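Local coordinates for endonuclease 2 (Arabidopsis thaliana, PDB 4CXP), which cleaves RNA and single-stranded DNA, and less readily double-stranded DNA, to 5'-phosphorylated products with the help of three divalent metal ions, at residues W1-C10 and S119-H130. Numbering follows the deposited sequence.
Sequences WGKEGHEIIC and SHFMGDIHQPLH. With ZN (zinc ion), chain G; ZN (zinc ion), chain E; ZN (zinc ion), chain F; SO4 (sulfate ion), chain I.
Trp1 and His6 close on Asp124 around a zinc ion (chain G), which takes the N-terminal amino group and O of Trp1, His6 NE2 and Asp124 OD1; this N-terminal chelate belongs to the trinuclear zinc site of S1/P1 nucleases. Asp124 bridges, its OD2 lying 2.1 Å from the zinc of chain E, which His120, Asp45 and His58 also bind. The His6 and His120 rings form an offset stack, centroids 3.9 Å apart and planes nearly parallel; His120 swings its CG anti to the backbone N (chi1 -175°) to get there.

The Trp1 indole is packed closely against residues 123-127. Gln127 CG sits over the six-membered ring, 3.5 Å from its centroid, while Trp1 NE1 donates to Gly123 O (2.8 Å, bent at 131°). That oxygen also accepts from His126 N, on the opposite face of the carbonyl plane. Without a side chain, Gly123 lets Ile9 CD1 come within 3.7 Å of its CA.

The Cys10 end is looser: Cys10 SG touches Ser119 CB at 4.0 Å, and a water links His6 ND1 to Ser119 O. On the solvent side of their helix, Lys3 and Glu7 form a salt bridge. Sulfate O4 joins two zincs; O3 reaches the third, held by His130, His154 and Asp158.

Helices 3-15 and 111-124 thus meet close to the centre of the chain, their short segments crossing at 110°, with helices 153-169 and 233-262 packed against Trp1.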
loop_
_atom_site.group_PDB
_atom_site.type_symbol
_atom_site.label_atom_id
_atom_site.label_comp_id
_atom_site.label_asym_id
_atom_site.label_seq_id
_atom_site.Cartn_x
_atom_site.Cartn_y
_atom_site.Cartn_z
ATOM N N TRP A 1 -3.077 -3.754 -2.509
ATOM C CA TRP A 1 -3.968 -4.435 -1.533
ATOM C C TRP A 1 -5.377 -4.450 -2.078
ATOM O O TRP A 1 -5.742 -3.601 -2.896
ATOM C CB TRP A 1 -3.999 -3.684 -0.198
ATOM C CG TRP A 1 -2.655 -3.417 0.431
ATOM C CD1 TRP A 1 -1.959 -2.263 0.348
ATOM C CD2 TRP A 1 -1.871 -4.311 1.235
ATOM N NE1 TRP A 1 -0.793 -2.366 1.053
ATOM C CE2 TRP A 1 -0.710 -3.620 1.610
ATOM C CE3 TRP A 1 -2.027 -5.631 1.663
ATOM C CZ2 TRP A 1 0.272 -4.190 2.399
ATOM C CZ3 TRP A 1 -1.039 -6.196 2.448
ATOM C CH2 TRP A 1 0.091 -5.475 2.808
ATOM N N GLY A 2 -6.184 -5.356 -1.543
ATOM C CA GLY A 2 -7.627 -5.282 -1.701
ATOM C C GLY A 2 -8.251 -4.259 -0.778
ATOM O O GLY A 2 -7.582 -3.434 -0.142
ATOM N N LYS A 3 -9.575 -4.303 -0.692
ATOM C CA LYS A 3 -10.325 -3.303 0.003
ATOM C C LYS A 3 -9.906 -3.142 1.447
ATOM O O LYS A 3 -9.760 -2.030 1.942
ATOM C CB LYS A 3 -11.820 -3.650 -0.068
ATOM C CG LYS A 3 -12.739 -2.780 0.753
ATOM C CD LYS A 3 -14.171 -3.279 0.654
ATOM C CE LYS A 3 -15.167 -2.365 1.344
ATOM N NZ LYS A 3 -15.335 -2.715 2.777
ATOM N N GLU A 4 -9.737 -4.259 2.147
ATOM C CA GLU A 4 -9.479 -4.199 3.578
ATOM C C GLU A 4 -8.136 -3.526 3.864
ATOM O O GLU A 4 -8.028 -2.710 4.781
ATOM C CB GLU A 4 -9.510 -5.602 4.196
ATOM C CG GLU A 4 -10.820 -6.359 3.991
ATOM C CD GLU A 4 -10.936 -7.111 2.660
ATOM O OE1 GLU A 4 -10.006 -7.078 1.805
ATOM O OE2 GLU A 4 -11.981 -7.781 2.484
ATOM N N GLY A 5 -7.103 -3.881 3.107
ATOM C CA GLY A 5 -5.798 -3.291 3.340
ATOM C C GLY A 5 -5.806 -1.791 3.148
ATOM O O GLY A 5 -5.242 -1.054 3.953
ATOM N N HIS A 6 -6.410 -1.317 2.053
ATOM C CA HIS A 6 -6.487 0.129 1.839
ATOM C C HIS A 6 -7.303 0.832 2.907
ATOM O O HIS A 6 -6.970 1.935 3.326
ATOM C CB HIS A 6 -7.026 0.468 0.449
ATOM C CG HIS A 6 -6.049 0.145 -0.625
ATOM N ND1 HIS A 6 -4.922 0.906 -0.846
ATOM C CD2 HIS A 6 -5.973 -0.897 -1.475
ATOM C CE1 HIS A 6 -4.203 0.329 -1.799
ATOM N NE2 HIS A 6 -4.818 -0.765 -2.205
ATOM N N GLU A 7 -8.406 0.216 3.331
ATOM C CA GLU A 7 -9.217 0.826 4.378
ATOM C C GLU A 7 -8.411 0.986 5.661
ATOM O O GLU A 7 -8.473 2.028 6.303
ATOM C CB GLU A 7 -10.480 0.015 4.660
ATOM C CG GLU A 7 -11.576 0.187 3.640
ATOM C CD GLU A 7 -12.799 -0.641 3.977
ATOM O OE1 GLU A 7 -12.686 -1.624 4.746
ATOM O OE2 GLU A 7 -13.875 -0.325 3.459
ATOM N N ILE A 8 -7.677 -0.049 6.044
ATOM C CA ILE A 8 -6.862 0.003 7.232
ATOM C C ILE A 8 -5.835 1.125 7.143
ATOM O O ILE A 8 -5.669 1.915 8.074
ATOM C CB ILE A 8 -6.189 -1.370 7.497
ATOM C CG1 ILE A 8 -7.236 -2.425 7.902
ATOM C CG2 ILE A 8 -5.078 -1.256 8.523
ATOM C CD1 ILE A 8 -6.758 -3.852 7.808
ATOM N N ILE A 9 -5.114 1.175 6.025
ATOM C CA ILE A 9 -4.090 2.184 5.840
ATOM C C ILE A 9 -4.683 3.583 5.938
ATOM O O ILE A 9 -4.140 4.453 6.612
ATOM C CB ILE A 9 -3.357 1.935 4.504
ATOM C CG1 ILE A 9 -2.460 0.697 4.660
ATOM C CG2 ILE A 9 -2.558 3.149 4.054
ATOM C CD1 ILE A 9 -1.850 0.208 3.376
ATOM N N CYS A 10 -5.786 3.806 5.240
ATOM C CA CYS A 10 -6.383 5.126 5.229
ATOM C C CYS A 10 -7.025 5.501 6.566
ATOM O O CYS A 10 -7.021 6.673 6.928
ATOM C CB CYS A 10 -7.361 5.260 4.067
ATOM S SG CYS A 10 -6.476 5.507 2.510
ATOM N N SER A 119 -3.255 8.474 -1.803
ATOM C CA SER A 119 -3.680 7.648 -0.695
ATOM C C SER A 119 -3.623 6.171 -1.073
ATOM O O SER A 119 -3.111 5.343 -0.327
ATOM C CB SER A 119 -5.080 8.059 -0.251
ATOM O OG SER A 119 -5.057 9.391 0.262
ATOM N N HIS A 120 -4.151 5.837 -2.233
ATOM C CA HIS A 120 -4.128 4.461 -2.701
ATOM C C HIS A 120 -2.699 3.995 -2.992
ATOM O O HIS A 120 -2.313 2.896 -2.599
ATOM C CB HIS A 120 -4.976 4.332 -3.975
ATOM C CG HIS A 120 -5.097 2.933 -4.465
ATOM N ND1 HIS A 120 -6.101 2.090 -4.055
ATOM C CD2 HIS A 120 -4.352 2.228 -5.346
ATOM C CE1 HIS A 120 -5.953 0.919 -4.653
ATOM N NE2 HIS A 120 -4.906 0.978 -5.453
ATOM N N PHE A 121 -1.931 4.807 -3.702
ATOM C CA PHE A 121 -0.584 4.403 -4.100
ATOM C C PHE A 121 0.375 4.308 -2.918
ATOM O O PHE A 121 1.239 3.430 -2.913
ATOM C CB PHE A 121 -0.050 5.336 -5.191
ATOM C CG PHE A 121 -0.799 5.242 -6.502
ATOM C CD1 PHE A 121 -1.312 4.050 -6.963
ATOM C CD2 PHE A 121 -0.958 6.368 -7.289
ATOM C CE1 PHE A 121 -1.993 3.988 -8.165
ATOM C CE2 PHE A 121 -1.637 6.310 -8.494
ATOM C CZ PHE A 121 -2.158 5.115 -8.926
ATOM N N MET A 122 0.229 5.163 -1.907
ATOM C CA MET A 122 1.015 4.984 -0.697
ATOM C C MET A 122 0.714 3.619 -0.077
ATOM O O MET A 122 1.596 2.966 0.485
ATOM C CB MET A 122 0.748 6.089 0.304
ATOM C CG MET A 122 1.685 6.029 1.506
ATOM S SD MET A 122 3.418 6.289 1.086
ATOM C CE MET A 122 3.409 8.070 0.881
ATOM N N GLY A 123 -0.531 3.158 -0.167
ATOM C CA GLY A 123 -0.832 1.813 0.235
ATOM C C GLY A 123 -0.194 0.757 -0.642
ATOM O O GLY A 123 0.477 -0.151 -0.151
ATOM N N ASP A 124 -0.383 0.854 -1.955
ATOM C CA ASP A 124 0.115 -0.172 -2.849
ATOM C C ASP A 124 1.630 -0.321 -2.768
ATOM O O ASP A 124 2.130 -1.438 -2.861
ATOM C CB ASP A 124 -0.344 0.071 -4.293
ATOM C CG ASP A 124 -1.690 -0.545 -4.619
ATOM O OD1 ASP A 124 -2.265 -1.183 -3.722
ATOM O OD2 ASP A 124 -2.128 -0.365 -5.768
ATOM N N ILE A 125 2.387 0.771 -2.604
ATOM C CA ILE A 125 3.839 0.658 -2.556
ATOM C C ILE A 125 4.304 -0.085 -1.317
ATOM O O ILE A 125 5.471 -0.462 -1.244
ATOM C CB ILE A 125 4.527 2.025 -2.715
ATOM C CG1 ILE A 125 5.964 1.863 -3.203
ATOM C CG2 ILE A 125 4.434 2.846 -1.431
ATOM C CD1 ILE A 125 6.575 3.171 -3.661
ATOM N N HIS A 126 3.415 -0.308 -0.347
ATOM C CA HIS A 126 3.716 -1.104 0.836
ATOM C C HIS A 126 3.337 -2.571 0.731
ATOM O O HIS A 126 3.702 -3.348 1.607
ATOM C CB HIS A 126 3.089 -0.466 2.091
ATOM C CG HIS A 126 3.862 0.709 2.586
ATOM N ND1 HIS A 126 3.709 1.987 2.113
ATOM C CD2 HIS A 126 4.874 0.766 3.480
ATOM C CE1 HIS A 126 4.603 2.774 2.697
ATOM N NE2 HIS A 126 5.325 2.063 3.537
ATOM N N GLN A 127 2.614 -2.964 -0.306
ATOM C CA GLN A 127 2.292 -4.377 -0.498
ATOM C C GLN A 127 3.544 -5.009 -1.123
ATOM O O GLN A 127 3.949 -4.605 -2.207
ATOM C CB GLN A 127 1.058 -4.493 -1.411
ATOM C CG GLN A 127 0.181 -5.727 -1.234
ATOM C CD GLN A 127 0.766 -7.009 -1.797
ATOM O OE1 GLN A 127 1.859 -7.424 -1.407
ATOM N NE2 GLN A 127 0.038 -7.659 -2.690
ATOM N N PRO A 128 4.220 -5.955 -0.434
ATOM C CA PRO A 128 5.476 -6.474 -0.989
ATOM C C PRO A 128 5.392 -6.918 -2.440
ATOM O O PRO A 128 6.319 -6.669 -3.225
ATOM C CB PRO A 128 5.815 -7.621 -0.039
ATOM C CG PRO A 128 5.226 -7.164 1.275
ATOM C CD PRO A 128 3.921 -6.527 0.883
ATOM N N LEU A 129 4.315 -7.602 -2.811
ATOM C CA LEU A 129 4.192 -8.101 -4.177
ATOM C C LEU A 129 3.742 -7.066 -5.193
ATOM O O LEU A 129 3.618 -7.386 -6.350
ATOM C CB LEU A 129 3.364 -9.374 -4.237
ATOM C CG LEU A 129 4.022 -10.590 -3.587
ATOM C CD1 LEU A 129 3.102 -11.785 -3.644
ATOM C CD2 LEU A 129 5.340 -10.940 -4.231
ATOM N N HIS A 130 3.573 -5.812 -4.769
ATOM C CA HIS A 130 3.490 -4.684 -5.696
ATOM C C HIS A 130 4.862 -4.123 -6.071
ATOM O O HIS A 130 4.917 -3.222 -6.885
ATOM C CB HIS A 130 2.581 -3.579 -5.154
ATOM C CG HIS A 130 1.133 -3.857 -5.389
ATOM N ND1 HIS A 130 0.329 -3.027 -6.120
ATOM C CD2 HIS A 130 0.357 -4.913 -5.049
ATOM C CE1 HIS A 130 -0.873 -3.557 -6.224
ATOM N NE2 HIS A 130 -0.889 -4.707 -5.580
HETATM ZN ZN ZN G . -4.074 -2.162 -3.453
HETATM ZN ZN ZN E . -4.068 -0.645 -6.661
HETATM ZN ZN ZN F . -2.462 -6.106 -5.886
HETATM S S SO4 I . -4.554 -3.402 -6.267
HETATM O O1 SO4 I . -5.977 -3.838 -6.546
HETATM O O2 SO4 I . -3.905 -2.809 -7.577
HETATM O O3 SO4 I . -3.889 -4.587 -5.583
HETATM O O4 SO4 I . -4.621 -2.244 -5.322
HETATM O O HOH W 1 -4.282 3.031 0.875
HETATM O O HOH W 2 -3.057 -6.124 -7.888
#